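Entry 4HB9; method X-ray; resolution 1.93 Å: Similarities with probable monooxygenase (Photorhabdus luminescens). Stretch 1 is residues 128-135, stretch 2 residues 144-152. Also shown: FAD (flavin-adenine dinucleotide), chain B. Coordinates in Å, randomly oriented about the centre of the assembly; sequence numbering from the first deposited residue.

Stretch 1, residues 128-135: WNKTFVRY
Stretch 2, residues 144-152: KIFFADGSH

Two antiparallel strands, 132-135 and 144-147, run at 151° with axes 4.7 Å apart at closest approach. Phe132 pairs with Phe147 (CA to CA 4.6 Å), their side chains diverging, and Tyr135 pairs with Ile145 (CA to CA 4.5 Å), both non-hydrogen-bonded pairs; between them Arg134 pairs with Phe146 as a hydrogen-bonded pair, CA to CA 5.4 Å. The register slips by one at a bulge, where Val133 takes phi/psi -118/-46. Phe146 O consequently receives two donors: Val133 N at 2.9 Å and, weakly, Arg134 N at 3.5 Å. Phe146 N returns a bond to Arg134 O at 2.9 Å, and Ala148 N reaches Thr131 O at 2.7 Å, extending the pairing into the type I turn Phe147 to Gly150. Gly150 sits at phi/psi 94/0, where a CB would be jammed against the carbonyl O of the residue before.

Aromatic faces take a cation in one case and an aliphatic chain in the other. Arg134 (p, t, t, chi4 93°) lays its guanidinium flat on Phe146 (m), planes at 18°, with CZ 3.8 Å from the ring centroid. Lys130 (m, m, t, t) passes over Phe147 (m), CD 4.1 Å from the ring centroid, a CH-pi contact of the aliphatic chain, with the ammonium beyond the ring.

That ammonium, Lys130 NZ, donates to Ser151 OG at 2.7 Å. Ser151 OG in turn donates to Asp149 OD1 at 2.6 Å, and Ser151 N does so at 3.0 Å; both bonds lie within the turn region, alongside Gly150 N to Phe147 O at 2.9 Å. Lys130 NZ and Asp149 OD2, 4.3 Å apart, are bridged by water 3; water 2 links Asn129 O to Asp149 OD2.

Apolar contacts fill in: Phe132 CD1 to Ile145 CG2 at 3.6 Å, Val133 CG2 to Ala148 CB at 3.8 Å. The Phe132 backbone also reads the FAD adenine, N donating to N1A at 2.9 Å and O accepting from N6A at 3.2 Å.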

# COMPACT_ATOMS: atom_id res chain seq x y z
N TRP A 128 11.39 17.13 -6.01
CA TRP A 128 11.51 16.75 -4.62
C TRP A 128 11.33 17.97 -3.74
O TRP A 128 11.45 19.09 -4.21
CB TRP A 128 12.88 16.12 -4.37
CG TRP A 128 13.17 14.93 -5.24
CD1 TRP A 128 13.89 14.91 -6.39
CD2 TRP A 128 12.70 13.59 -5.04
NE1 TRP A 128 13.92 13.64 -6.91
CE2 TRP A 128 13.21 12.80 -6.09
CE3 TRP A 128 11.89 12.98 -4.07
CZ2 TRP A 128 12.93 11.43 -6.22
CZ3 TRP A 128 11.64 11.58 -4.18
CH2 TRP A 128 12.15 10.84 -5.25
N ASN A 129 11.01 17.73 -2.46
CA ASN A 129 10.86 18.78 -1.45
C ASN A 129 9.75 19.78 -1.78
O ASN A 129 9.88 20.97 -1.52
CB ASN A 129 12.18 19.51 -1.23
CG ASN A 129 13.32 18.56 -0.93
OD1 ASN A 129 13.38 17.98 0.16
ND2 ASN A 129 14.21 18.38 -1.89
N LYS A 130 8.68 19.27 -2.35
CA LYS A 130 7.55 20.05 -2.76
C LYS A 130 6.34 19.51 -2.03
O LYS A 130 5.75 18.50 -2.44
CB LYS A 130 7.39 19.94 -4.28
CG LYS A 130 8.51 20.63 -5.05
CD LYS A 130 8.15 22.10 -5.23
CE LYS A 130 9.32 22.97 -5.63
NZ LYS A 130 8.78 24.29 -6.08
N THR A 131 5.97 20.18 -0.94
CA THR A 131 4.83 19.76 -0.13
C THR A 131 3.59 20.53 -0.57
O THR A 131 3.48 21.73 -0.33
CB THR A 131 5.09 20.02 1.37
OG1 THR A 131 6.18 19.21 1.79
CG2 THR A 131 3.89 19.70 2.23
N PHE A 132 2.65 19.83 -1.19
CA PHE A 132 1.38 20.40 -1.58
C PHE A 132 0.63 20.92 -0.35
O PHE A 132 0.56 20.26 0.68
CB PHE A 132 0.53 19.38 -2.32
CG PHE A 132 -0.88 19.80 -2.48
CD1 PHE A 132 -1.29 20.45 -3.63
CD2 PHE A 132 -1.80 19.58 -1.47
CE1 PHE A 132 -2.61 20.86 -3.77
CE2 PHE A 132 -3.11 19.99 -1.60
CZ PHE A 132 -3.52 20.62 -2.76
N VAL A 133 0.08 22.13 -0.48
CA VAL A 133 -0.74 22.74 0.58
C VAL A 133 -2.18 22.99 0.07
O VAL A 133 -3.15 22.66 0.76
CB VAL A 133 -0.12 24.07 1.06
CG1 VAL A 133 -1.07 24.82 1.98
CG2 VAL A 133 1.22 23.81 1.76
N ARG A 134 -2.33 23.54 -1.12
CA ARG A 134 -3.65 23.77 -1.72
C ARG A 134 -3.57 24.05 -3.20
O ARG A 134 -2.50 24.31 -3.73
CB ARG A 134 -4.38 24.93 -1.02
CG ARG A 134 -3.75 26.28 -1.25
CD ARG A 134 -4.41 27.39 -0.40
NE ARG A 134 -3.64 28.62 -0.55
CZ ARG A 134 -3.88 29.57 -1.44
NH1 ARG A 134 -4.91 29.48 -2.28
NH2 ARG A 134 -3.10 30.64 -1.49
N TYR A 135 -4.72 24.00 -3.87
CA TYR A 135 -4.81 24.44 -5.23
C TYR A 135 -5.90 25.48 -5.41
O TYR A 135 -6.82 25.60 -4.57
CB TYR A 135 -5.09 23.26 -6.15
CG TYR A 135 -6.44 22.62 -5.94
CD1 TYR A 135 -7.58 23.13 -6.56
CD2 TYR A 135 -6.57 21.50 -5.14
CE1 TYR A 135 -8.82 22.54 -6.38
CE2 TYR A 135 -7.80 20.89 -4.96
CZ TYR A 135 -8.92 21.41 -5.57
OH TYR A 135 -10.13 20.80 -5.40
N LYS A 144 -3.65 26.23 -10.30
CA LYS A 144 -2.48 26.77 -9.65
C LYS A 144 -2.26 25.93 -8.39
O LYS A 144 -3.17 25.81 -7.58
CB LYS A 144 -2.69 28.26 -9.28
CG LYS A 144 -1.45 28.91 -8.69
CD LYS A 144 -1.63 30.41 -8.54
CE LYS A 144 -0.31 31.08 -8.18
NZ LYS A 144 -0.46 32.52 -7.80
N ILE A 145 -1.07 25.35 -8.26
CA ILE A 145 -0.72 24.54 -7.09
C ILE A 145 0.20 25.34 -6.19
O ILE A 145 1.18 25.88 -6.65
CB ILE A 145 0.05 23.26 -7.49
CG1 ILE A 145 -0.65 22.52 -8.64
CG2 ILE A 145 0.19 22.34 -6.28
CD1 ILE A 145 0.26 21.52 -9.35
N PHE A 146 -0.11 25.38 -4.89
CA PHE A 146 0.74 26.04 -3.90
C PHE A 146 1.46 25.04 -3.02
O PHE A 146 0.83 24.15 -2.47
CB PHE A 146 -0.11 26.92 -2.99
CG PHE A 146 -0.84 28.03 -3.71
CD1 PHE A 146 -0.34 29.32 -3.72
CD2 PHE A 146 -2.01 27.77 -4.40
CE1 PHE A 146 -1.00 30.34 -4.37
CE2 PHE A 146 -2.67 28.79 -5.07
CZ PHE A 146 -2.18 30.08 -5.06
N PHE A 147 2.76 25.24 -2.82
CA PHE A 147 3.57 24.39 -1.96
C PHE A 147 3.97 25.06 -0.66
O PHE A 147 3.92 26.29 -0.53
CB PHE A 147 4.79 23.91 -2.74
CG PHE A 147 4.43 23.23 -4.02
CD1 PHE A 147 3.94 21.93 -4.01
CD2 PHE A 147 4.51 23.90 -5.23
CE1 PHE A 147 3.56 21.30 -5.18
CE2 PHE A 147 4.14 23.27 -6.41
CZ PHE A 147 3.66 21.97 -6.38
N ALA A 148 4.35 24.25 0.32
CA ALA A 148 4.61 24.74 1.69
C ALA A 148 5.76 25.74 1.77
O ALA A 148 5.81 26.58 2.67
CB ALA A 148 4.91 23.57 2.61
N ASP A 149 6.71 25.61 0.84
CA ASP A 149 7.85 26.53 0.80
C ASP A 149 7.50 27.87 0.15
O ASP A 149 8.37 28.75 0.02
CB ASP A 149 9.06 25.89 0.10
CG ASP A 149 8.85 25.68 -1.40
OD1 ASP A 149 7.73 25.86 -1.94
OD2 ASP A 149 9.85 25.31 -2.06
N GLY A 150 6.25 28.02 -0.28
CA GLY A 150 5.78 29.29 -0.85
C GLY A 150 5.87 29.35 -2.38
O GLY A 150 5.48 30.35 -3.00
N SER A 151 6.36 28.29 -3.00
CA SER A 151 6.38 28.23 -4.45
C SER A 151 5.02 27.83 -5.00
O SER A 151 4.12 27.41 -4.25
CB SER A 151 7.48 27.28 -4.95
OG SER A 151 7.28 25.95 -4.51
N HIS A 152 4.88 27.96 -6.32
CA HIS A 152 3.67 27.55 -7.04
C HIS A 152 4.00 27.10 -8.45
O HIS A 152 5.04 27.46 -9.02
CB HIS A 152 2.64 28.67 -7.10
CG HIS A 152 3.07 29.82 -7.94
ND1 HIS A 152 2.71 29.95 -9.27
CD2 HIS A 152 3.89 30.86 -7.67
CE1 HIS A 152 3.28 31.04 -9.77
NE2 HIS A 152 4.00 31.61 -8.81
PA FAD B . 1.96 6.12 -1.24
O1A FAD B . 2.69 5.01 -1.94
O2A FAD B . 1.82 6.27 0.24
O5B FAD B . 2.51 7.51 -1.82
C5B FAD B . 2.04 8.76 -1.36
C4B FAD B . 3.15 9.74 -1.70
O4B FAD B . 2.64 11.08 -1.54
C3B FAD B . 4.39 9.60 -0.80
O3B FAD B . 5.60 9.62 -1.57
C2B FAD B . 4.27 10.81 0.10
O2B FAD B . 5.50 11.31 0.61
C1B FAD B . 3.62 11.83 -0.84
N9A FAD B . 2.92 12.94 -0.20
C8A FAD B . 2.04 12.88 0.83
N7A FAD B . 1.53 14.12 1.11
C5A FAD B . 2.11 14.97 0.23
C6A FAD B . 2.02 16.42 0.00
N6A FAD B . 1.20 17.13 0.82
N1A FAD B . 2.77 16.97 -0.98
C2A FAD B . 3.56 16.20 -1.77
N3A FAD B . 3.69 14.87 -1.62
C4A FAD B . 2.99 14.21 -0.64
N1 FAD B . -0.28 -3.22 -0.81
C2 FAD B . -0.41 -4.29 -1.63
O2 FAD B . -1.08 -4.23 -2.71
N3 FAD B . 0.19 -5.46 -1.31
C4 FAD B . 0.89 -5.68 -0.19
O4 FAD B . 1.41 -6.80 0.03
C4X FAD B . 1.03 -4.58 0.77
N5 FAD B . 1.73 -4.70 1.93
C5X FAD B . 1.82 -3.65 2.78
C6 FAD B . 2.51 -3.78 3.98
C7 FAD B . 2.62 -2.70 4.87
C7M FAD B . 3.38 -2.84 6.18
C8 FAD B . 1.98 -1.42 4.54
C8M FAD B . 2.10 -0.23 5.47
C9 FAD B . 1.29 -1.29 3.34
C9A FAD B . 1.18 -2.35 2.44
N10 FAD B . 0.47 -2.21 1.22
C10 FAD B . 0.37 -3.31 0.37
C1' FAD B . -0.23 -0.96 0.85
C2' FAD B . 0.60 -0.06 -0.06
O2' FAD B . 1.90 0.14 0.47
C3' FAD B . -0.10 1.29 -0.19
O3' FAD B . -1.50 1.06 -0.38
C4' FAD B . 0.44 2.06 -1.39
O4' FAD B . 1.67 2.64 -1.01
C5' FAD B . -0.50 3.15 -1.85
O5' FAD B . 0.10 3.79 -2.96
P FAD B . -0.11 5.37 -3.11
O1P FAD B . 0.74 5.74 -4.31
O2P FAD B . -1.58 5.67 -3.09
O3P FAD B . 0.45 6.09 -1.79
O HOH W 1 7.42 22.64 -0.26
O HOH W 2 11.37 23.07 -2.07
O HOH W 3 10.67 26.03 -4.38